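Local coordinates for protein iodotyrosine deiodinase (PDB 6TYK) that catalyses the reductive dehalogenation of halotyrosines such as 3-iodo-L-tyrosine and 3,5-diiodo-L-tyrosine, using FMN as cofactor in a homodimer of the nitroreductase family, at residues A[15-20]-A[96-101]; A[134-139]-A[161-166]. One frame throughout, in Å; residues are numbered along the deposited sequence. Where two conformers were deposited one is given.

Interaction 1: A[15-20]-A[96-101]. With FMN (flavin mononucleotide), chain C.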
loop_
_atom_site.group_PDB
_atom_site.type_symbol
_atom_site.label_atom_id
_atom_site.label_comp_id
_atom_site.label_asym_id
_atom_site.label_seq_id
_atom_site.Cartn_x
_atom_site.Cartn_y
_atom_site.Cartn_z
ATOM N N ARG A 15 -0.252 -2.529 19.703
ATOM C CA ARG A 15 -1.552 -2.111 20.223
ATOM C C ARG A 15 -1.415 -1.670 21.672
ATOM O O ARG A 15 -2.405 -1.304 22.304
ATOM C CB ARG A 15 -2.561 -3.262 20.137
ATOM C CG ARG A 15 -2.824 -3.732 18.715
ATOM C CD ARG A 15 -3.794 -4.907 18.671
ATOM N NE ARG A 15 -4.113 -5.309 17.298
ATOM C CZ ARG A 15 -3.499 -6.282 16.634
ATOM N NH1 ARG A 15 -2.519 -6.970 17.210
ATOM N NH2 ARG A 15 -3.873 -6.571 15.396
ATOM N N ARG A 16 -0.187 -1.729 22.187
ATOM C CA ARG A 16 0.139 -1.311 23.548
ATOM C C ARG A 16 1.132 -0.179 23.451
ATOM O O ARG A 16 2.258 -0.375 22.986
ATOM C CB ARG A 16 0.788 -2.449 24.341
ATOM C CG ARG A 16 -0.138 -3.586 24.707
ATOM C CD ARG A 16 0.609 -4.697 25.450
ATOM N NE ARG A 16 1.358 -4.179 26.594
ATOM C CZ ARG A 16 0.848 -4.002 27.809
ATOM N NH1 ARG A 16 -0.419 -4.314 28.065
ATOM N NH2 ARG A 16 1.609 -3.509 28.772
ATOM N N PHE A 17 0.722 1.001 23.895
ATOM C CA PHE A 17 1.550 2.188 23.772
ATOM C C PHE A 17 1.883 2.781 25.120
ATOM O O PHE A 17 1.114 2.663 26.066
ATOM C CB PHE A 17 0.821 3.239 22.947
ATOM C CG PHE A 17 0.591 2.823 21.529
ATOM C CD1 PHE A 17 1.556 3.061 20.561
ATOM C CD2 PHE A 17 -0.583 2.190 21.158
ATOM C CE1 PHE A 17 1.362 2.664 19.262
ATOM C CE2 PHE A 17 -0.784 1.790 19.856
ATOM C CZ PHE A 17 0.183 2.038 18.902
ATOM N N LYS A 18 3.041 3.425 25.192
ATOM C CA LYS A 18 3.351 4.292 26.314
ATOM C C LYS A 18 2.627 5.612 26.088
ATOM O O LYS A 18 2.282 5.948 24.956
ATOM C CB LYS A 18 4.855 4.544 26.379
ATOM C CG LYS A 18 5.685 3.300 26.618
ATOM C CD LYS A 18 7.164 3.631 26.637
ATOM C CE LYS A 18 8.018 2.379 26.754
ATOM N NZ LYS A 18 9.477 2.699 26.767
ATOM N N LYS A 19 2.395 6.368 27.151
ATOM C CA LYS A 19 1.769 7.680 26.991
ATOM C C LYS A 19 2.781 8.771 26.644
ATOM O O LYS A 19 2.408 9.830 26.126
ATOM C CB LYS A 19 0.949 8.057 28.227
ATOM C CG LYS A 19 -0.357 7.272 28.336
ATOM C CD LYS A 19 -1.374 7.939 29.258
ATOM C CE LYS A 19 -1.079 7.662 30.725
ATOM N NZ LYS A 19 -2.205 8.086 31.607
ATOM N N GLU A 20 4.058 8.505 26.909
ATOM C CA GLU A 20 5.092 9.488 26.619
ATOM C C GLU A 20 5.046 9.891 25.154
ATOM O O GLU A 20 4.913 9.048 24.262
ATOM C CB GLU A 20 6.485 9.008 27.038
ATOM C CG GLU A 20 6.863 7.611 26.603
ATOM C CD GLU A 20 8.303 7.282 26.961
ATOM O OE1 GLU A 20 9.177 8.155 26.762
ATOM O OE2 GLU A 20 8.561 6.162 27.450
ATOM N N LYS A 96 -6.951 5.624 23.215
ATOM C CA LYS A 96 -6.700 6.564 24.301
ATOM C C LYS A 96 -5.215 6.658 24.643
ATOM O O LYS A 96 -4.705 7.758 24.850
ATOM C CB LYS A 96 -7.493 6.168 25.553
ATOM C CG LYS A 96 -7.132 6.960 26.808
ATOM C CD LYS A 96 -8.006 6.544 27.985
ATOM C CE LYS A 96 -7.561 7.205 29.281
ATOM N NZ LYS A 96 -7.524 8.689 29.168
ATOM N N GLU A 97 -4.522 5.519 24.706
ATOM C CA GLU A 97 -3.125 5.511 25.153
ATOM C C GLU A 97 -2.146 6.134 24.162
ATOM O O GLU A 97 -1.204 6.825 24.559
ATOM C CB GLU A 97 -2.659 4.092 25.486
ATOM C CG GLU A 97 -3.459 3.403 26.590
ATOM C CD GLU A 97 -3.383 4.117 27.935
ATOM O OE1 GLU A 97 -4.249 4.982 28.207
ATOM O OE2 GLU A 97 -2.466 3.799 28.728
ATOM N N ALA A 98 -2.354 5.885 22.873
ATOM C CA ALA A 98 -1.440 6.404 21.865
ATOM C C ALA A 98 -1.422 7.928 21.915
ATOM O O ALA A 98 -2.472 8.563 21.943
ATOM C CB ALA A 98 -1.847 5.911 20.486
ATOM N N PRO A 99 -0.223 8.515 21.933
ATOM C CA PRO A 99 -0.105 9.979 21.956
ATOM C C PRO A 99 -0.584 10.627 20.665
ATOM O O PRO A 99 -1.006 11.783 20.685
ATOM C CB PRO A 99 1.398 10.212 22.166
ATOM C CG PRO A 99 2.047 8.943 21.723
ATOM C CD PRO A 99 1.081 7.849 22.074
ATOM N N TYR A 100 -0.535 9.884 19.564
ATOM C CA TYR A 100 -1.018 10.384 18.287
ATOM C C TYR A 100 -1.997 9.396 17.692
ATOM O O TYR A 100 -1.733 8.192 17.700
ATOM C CB TYR A 100 0.125 10.504 17.279
ATOM C CG TYR A 100 1.255 11.432 17.629
ATOM C CD1 TYR A 100 1.113 12.804 17.510
ATOM C CD2 TYR A 100 2.489 10.931 18.009
ATOM C CE1 TYR A 100 2.160 13.654 17.803
ATOM C CE2 TYR A 100 3.542 11.771 18.300
ATOM C CZ TYR A 100 3.368 13.130 18.198
ATOM O OH TYR A 100 4.415 13.966 18.491
ATOM N N LEU A 101 -3.111 9.896 17.161
ATOM C CA LEU A 101 -3.884 9.121 16.204
ATOM C C LEU A 101 -3.685 9.774 14.851
ATOM O O LEU A 101 -4.132 10.901 14.614
ATOM C CB LEU A 101 -5.366 9.076 16.550
ATOM C CG LEU A 101 -5.703 8.622 17.964
ATOM C CD1 LEU A 101 -7.210 8.616 18.142
ATOM C CD2 LEU A 101 -5.122 7.241 18.236
HETATM N N1 FMN C . -5.644 -4.677 13.664
HETATM C C2 FMN C . -6.622 -4.415 14.581
HETATM O O2 FMN C . -6.427 -4.676 15.755
HETATM N N3 FMN C . -7.813 -3.855 14.198
HETATM C C4 FMN C . -8.060 -3.561 12.885
HETATM O O4 FMN C . -9.147 -3.060 12.571
HETATM C C4A FMN C . -7.061 -3.819 11.944
HETATM N N5 FMN C . -7.266 -3.512 10.616
HETATM C C5A FMN C . -6.263 -3.750 9.691
HETATM C C6 FMN C . -6.476 -3.418 8.360
HETATM C C7 FMN C . -5.493 -3.623 7.405
HETATM C C7M FMN C . -5.777 -3.241 5.975
HETATM C C8 FMN C . -4.280 -4.175 7.790
HETATM C C8M FMN C . -3.191 -4.414 6.779
HETATM C C9 FMN C . -4.066 -4.508 9.125
HETATM C C9A FMN C . -5.051 -4.299 10.087
HETATM N N10 FMN C . -4.859 -4.641 11.425
HETATM C C10 FMN C . -5.844 -4.359 12.345
HETATM C "C1'" FMN C . -3.565 -5.248 11.891
HETATM C "C2'" FMN C . -3.518 -6.745 11.514
HETATM O "O2'" FMN C . -4.340 -7.530 12.372
HETATM C "C3'" FMN C . -2.062 -7.220 11.541
HETATM O "O3'" FMN C . -1.368 -6.536 10.514
HETATM C "C4'" FMN C . -1.902 -8.729 11.360
HETATM O "O4'" FMN C . -2.477 -9.407 12.469
HETATM C "C5'" FMN C . -0.435 -9.110 11.247
HETATM O "O5'" FMN C . 0.255 -8.612 12.373
HETATM P P FMN C . 1.830 -8.869 12.560
HETATM O O1P FMN C . 2.138 -8.309 13.945
HETATM O O2P FMN C . 2.579 -8.080 11.522
HETATM O O3P FMN C . 2.064 -10.367 12.503
#

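Interaction 2: A[134-139]-A[161-166]. With FMN (flavin mononucleotide), chain C; IYR (3-iodo-tyrosine), chain D.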
loop_
_atom_site.group_PDB
_atom_site.type_symbol
_atom_site.label_atom_id
_atom_site.label_comp_id
_atom_site.label_asym_id
_atom_site.label_seq_id
_atom_site.Cartn_x
_atom_site.Cartn_y
_atom_site.Cartn_z
ATOM N N GLY A 134 5.647 2.595 17.111
ATOM C CA GLY A 134 4.773 1.487 16.792
ATOM C C GLY A 134 3.468 2.008 16.239
ATOM O O GLY A 134 3.129 3.193 16.399
ATOM N N SER A 135 2.733 1.123 15.584
ATOM C CA SER A 135 1.405 1.474 15.111
ATOM C C SER A 135 0.598 0.239 14.762
ATOM O O SER A 135 1.081 -0.895 14.847
ATOM C CB SER A 135 1.462 2.438 13.921
ATOM O OG SER A 135 0.170 2.965 13.626
ATOM N N VAL A 136 -0.666 0.474 14.456
ATOM C CA VAL A 136 -1.582 -0.560 14.021
ATOM C C VAL A 136 -2.523 0.112 13.021
ATOM O O VAL A 136 -3.026 1.200 13.288
ATOM C CB VAL A 136 -2.380 -1.154 15.203
ATOM C CG1 VAL A 136 -3.049 -0.056 16.030
ATOM C CG2 VAL A 136 -3.412 -2.154 14.705
ATOM N N PRO A 137 -2.719 -0.494 11.843
ATOM C CA PRO A 137 -3.685 0.071 10.905
ATOM C C PRO A 137 -5.079 -0.268 11.389
ATOM O O PRO A 137 -5.574 -1.350 11.139
ATOM C CB PRO A 137 -3.383 -0.671 9.593
ATOM C CG PRO A 137 -2.049 -1.326 9.799
ATOM C CD PRO A 137 -2.002 -1.637 11.261
ATOM N N TYR A 138 -5.689 0.647 12.112
ATOM C CA TYR A 138 -6.970 0.378 12.724
ATOM C C TYR A 138 -8.100 0.777 11.787
ATOM O O TYR A 138 -8.146 1.904 11.287
ATOM C CB TYR A 138 -7.074 1.091 14.070
ATOM C CG TYR A 138 -8.430 0.904 14.673
ATOM C CD1 TYR A 138 -8.914 -0.370 14.923
ATOM C CD2 TYR A 138 -9.256 1.988 14.934
ATOM C CE1 TYR A 138 -10.169 -0.562 15.440
ATOM C CE2 TYR A 138 -10.517 1.810 15.459
ATOM C CZ TYR A 138 -10.966 0.532 15.708
ATOM O OH TYR A 138 -12.226 0.337 16.220
ATOM N N THR A 139 -8.980 -0.176 11.512
ATOM C CA THR A 139 -10.071 0.027 10.575
ATOM C C THR A 139 -11.390 -0.335 11.248
ATOM O O THR A 139 -11.813 -1.494 11.222
ATOM C CB THR A 139 -9.874 -0.812 9.301
ATOM O OG1 THR A 139 -9.724 -2.187 9.661
ATOM C CG2 THR A 139 -8.625 -0.369 8.552
ATOM N N ILE A 161 -7.035 4.606 10.654
ATOM C CA ILE A 161 -6.592 5.316 11.844
ATOM C C ILE A 161 -5.334 4.617 12.297
ATOM O O ILE A 161 -5.357 3.418 12.589
ATOM C CB ILE A 161 -7.650 5.225 12.956
ATOM C CG1 ILE A 161 -8.943 5.919 12.513
ATOM C CG2 ILE A 161 -7.114 5.809 14.272
ATOM C CD1 ILE A 161 -10.120 5.587 13.409
ATOM N N LEU A 162 -4.232 5.350 12.353
ATOM C CA LEU A 162 -2.970 4.775 12.798
ATOM C C LEU A 162 -2.567 5.361 14.139
ATOM O O LEU A 162 -1.983 6.443 14.195
ATOM C CB LEU A 162 -1.855 5.062 11.789
ATOM C CG LEU A 162 -1.968 4.408 10.418
ATOM C CD1 LEU A 162 -1.015 5.098 9.456
ATOM C CD2 LEU A 162 -1.638 2.931 10.494
ATOM N N PRO A 163 -2.879 4.659 15.232
ATOM C CA PRO A 163 -2.327 5.088 16.517
ATOM C C PRO A 163 -0.813 4.975 16.443
ATOM O O PRO A 163 -0.302 3.971 15.939
ATOM C CB PRO A 163 -2.901 4.074 17.513
ATOM C CG PRO A 163 -4.081 3.464 16.798
ATOM C CD PRO A 163 -3.705 3.449 15.354
ATOM N N VAL A 164 -0.115 6.011 16.891
ATOM C CA VAL A 164 1.339 6.028 16.848
ATOM C C VAL A 164 1.893 6.453 18.193
ATOM O O VAL A 164 1.405 7.395 18.810
ATOM C CB VAL A 164 1.865 6.984 15.763
ATOM C CG1 VAL A 164 3.398 7.043 15.801
ATOM C CG2 VAL A 164 1.382 6.535 14.390
ATOM N N GLY A 165 2.915 5.746 18.647
ATOM C CA GLY A 165 3.587 6.107 19.876
ATOM C C GLY A 165 4.699 5.120 20.137
ATOM O O GLY A 165 5.018 4.285 19.291
ATOM N N TYR A 166 5.306 5.223 21.308
ATOM C CA TYR A 166 6.338 4.281 21.701
ATOM C C TYR A 166 5.675 2.984 22.121
ATOM O O TYR A 166 4.691 2.999 22.857
ATOM C CB TYR A 166 7.134 4.848 22.875
ATOM C CG TYR A 166 7.937 6.072 22.515
ATOM C CD1 TYR A 166 8.933 6.000 21.558
ATOM C CD2 TYR A 166 7.703 7.296 23.134
ATOM C CE1 TYR A 166 9.683 7.104 21.227
ATOM C CE2 TYR A 166 8.452 8.411 22.805
ATOM C CZ TYR A 166 9.436 8.308 21.849
ATOM O OH TYR A 166 10.188 9.408 21.513
HETATM N N1 FMN C . -5.644 -4.677 13.664
HETATM C C2 FMN C . -6.622 -4.415 14.581
HETATM O O2 FMN C . -6.427 -4.676 15.755
HETATM N N3 FMN C . -7.813 -3.855 14.198
HETATM C C4 FMN C . -8.060 -3.561 12.885
HETATM O O4 FMN C . -9.147 -3.060 12.571
HETATM C C4A FMN C . -7.061 -3.819 11.944
HETATM N N5 FMN C . -7.266 -3.512 10.616
HETATM C C5A FMN C . -6.263 -3.750 9.691
HETATM C C6 FMN C . -6.476 -3.418 8.360
HETATM C C7 FMN C . -5.493 -3.623 7.405
HETATM C C7M FMN C . -5.777 -3.241 5.975
HETATM C C8 FMN C . -4.280 -4.175 7.790
HETATM C C8M FMN C . -3.191 -4.414 6.779
HETATM C C9 FMN C . -4.066 -4.508 9.125
HETATM C C9A FMN C . -5.051 -4.299 10.087
HETATM N N10 FMN C . -4.859 -4.641 11.425
HETATM C C10 FMN C . -5.844 -4.359 12.345
HETATM C "C1'" FMN C . -3.565 -5.248 11.891
HETATM C "C2'" FMN C . -3.518 -6.745 11.514
HETATM O "O2'" FMN C . -4.340 -7.530 12.372
HETATM C "C3'" FMN C . -2.062 -7.220 11.541
HETATM O "O3'" FMN C . -1.368 -6.536 10.514
HETATM C "C4'" FMN C . -1.902 -8.729 11.360
HETATM O "O4'" FMN C . -2.477 -9.407 12.469
HETATM C "C5'" FMN C . -0.435 -9.110 11.247
HETATM O "O5'" FMN C . 0.255 -8.612 12.373
HETATM P P FMN C . 1.830 -8.869 12.560
HETATM O O1P FMN C . 2.138 -8.309 13.945
HETATM O O2P FMN C . 2.579 -8.080 11.522
HETATM O O3P FMN C . 2.064 -10.367 12.503
HETATM N N IYR D . -11.578 -3.839 13.706
HETATM C CA IYR D . -11.792 -4.933 14.618
HETATM C CB IYR D . -11.582 -6.349 14.054
HETATM C CC IYR D . -10.294 -6.589 13.345
HETATM C CD IYR D . -10.270 -6.558 11.951
HETATM C CE IYR D . -9.104 -6.804 11.225
HETATM I IE IYR D . -9.169 -6.697 9.213
HETATM C CF IYR D . -7.932 -7.109 11.923
HETATM O OF IYR D . -6.747 -7.370 11.297
HETATM C CG IYR D . -7.928 -7.137 13.330
HETATM C CH IYR D . -9.106 -6.894 14.030
HETATM C C IYR D . -10.922 -4.823 15.857
HETATM O O IYR D . -10.970 -5.498 16.886
HETATM O OXT IYR D . -9.984 -3.846 15.795
#

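Interaction 1: A[15-20]-A[96-101]
The loop between helix 4-10 and helix 24-35, part of the FMN site of this nitroreductase-family fold, packs through Phe17 on Ala98, the residue at which helix 94-97 gives way to the turn before strand 100-107. The CB of Ala98 stands over one face of the Phe17 ring, 4.2 Å from the ring centroid and 17° off its normal, a CH-pi contact displaced toward the rim at CG and CD2. Phe94 and Pro163 also touch the Phe17 side chain, which thereby joins the loop to helix 94-97 and the sheet. Farther along, Pro99 packs against the loop backbone, its CD 3.7 Å from Lys18 O and its CG 3.8 Å from Glu20 O. Lys19 and Glu97 cross obliquely, Lys19 CG lying 4.1 Å from Glu97 OE2; the charged ends do not meet, with 5.0 Å between Lys19 NZ and Glu97 OE1.

At the start of 15-20, Arg15 runs extended from CG to NE and brings its guanidinium edge to the flavin pyrimidine. Arg15 NE donates to FMN O2 at 2.9 Å, while NH2 reaches both O2 and, at 3.1 Å, N1 of FMN. An alanine here would probably leave O2 and N1 without these donors and remove a positive charge that is likely to stabilise negative charge at this end of the reduced flavin.

Interaction 2: A[134-139]-A[161-166]
Tyr138 and Ile161 form an antiparallel hydrogen-bonded pair, a single bridge joining the flavin-binding loop to the start of 161-166. Tyr138 N donates to Ile161 O at 2.8 Å, and Ile161 N returns a straighter bond to Tyr138 O, in the carbonyl plane. From this double grip the tyrosine side chain can be followed outward. Its CB lies 3.2 Å from Ile161 O, and CG is set anti to the backbone N (chi1 176°), the ring running alongside the Ile161 side chain in the same direction. On that flank CD2 meets Ile161 CD1 at 4.0 Å; on the other, CD1 approaches O4 and N3 of FMN. CE1 turns the ring edge to the substrate carboxylate, 3.3 Å from OXT of 3-iodo-tyrosine and in the ring plane. The phenol OH hydrogen-bonds Glu68 OE2, the oxygen that also bonds the iodotyrosine, so a ring touching cofactor and substrate at one edge is held at its tip by a substrate-binding residue.

Backbone pairing resumes at Gly134 and Gly165, a second antiparallel hydrogen-bonded pair: Gly134 N bonds Gly165 O almost linearly, with a weak return bond. Between the two bridges Val136 CG1 packs on Pro163 CD at 3.6 Å, and Val136 CG2 faces FMN N1.

Strand 134-135 edges the four-stranded antiparallel sheet beside 156-165, whose other neighbour is 100-107; Leu125 and Leu128 of helix 113-130 cover Leu162, Ser135 and Val164, while Phe94 and Leu95 of helix 94-97 pack on Tyr138 and Pro163.

The two contacts join one sheet to the FMN site. Their centres lie about 8 Å apart; both segments of interaction 1 precede those of interaction 2 in the chain. Strands 100-107 and 156-165 are sheet neighbours, and a probable hydrogen bond from Val164 N to Tyr100 O (2.8 Å) ties them. A second probable bond, Lys18 N to Tyr166 O, fastens 15-20 to the end of 161-166, and Phe17 CE1 packs against Gly134 O. Arg15 binds the flavin pyrimidine; residues 136-139 line the flavin, and Tyr138 and Thr139 also reach the iodotyrosine. Tyr112 of the second subunit packs on Thr139, and Met41 N of that subunit bonds the iodotyrosine, so the dimer completes the site.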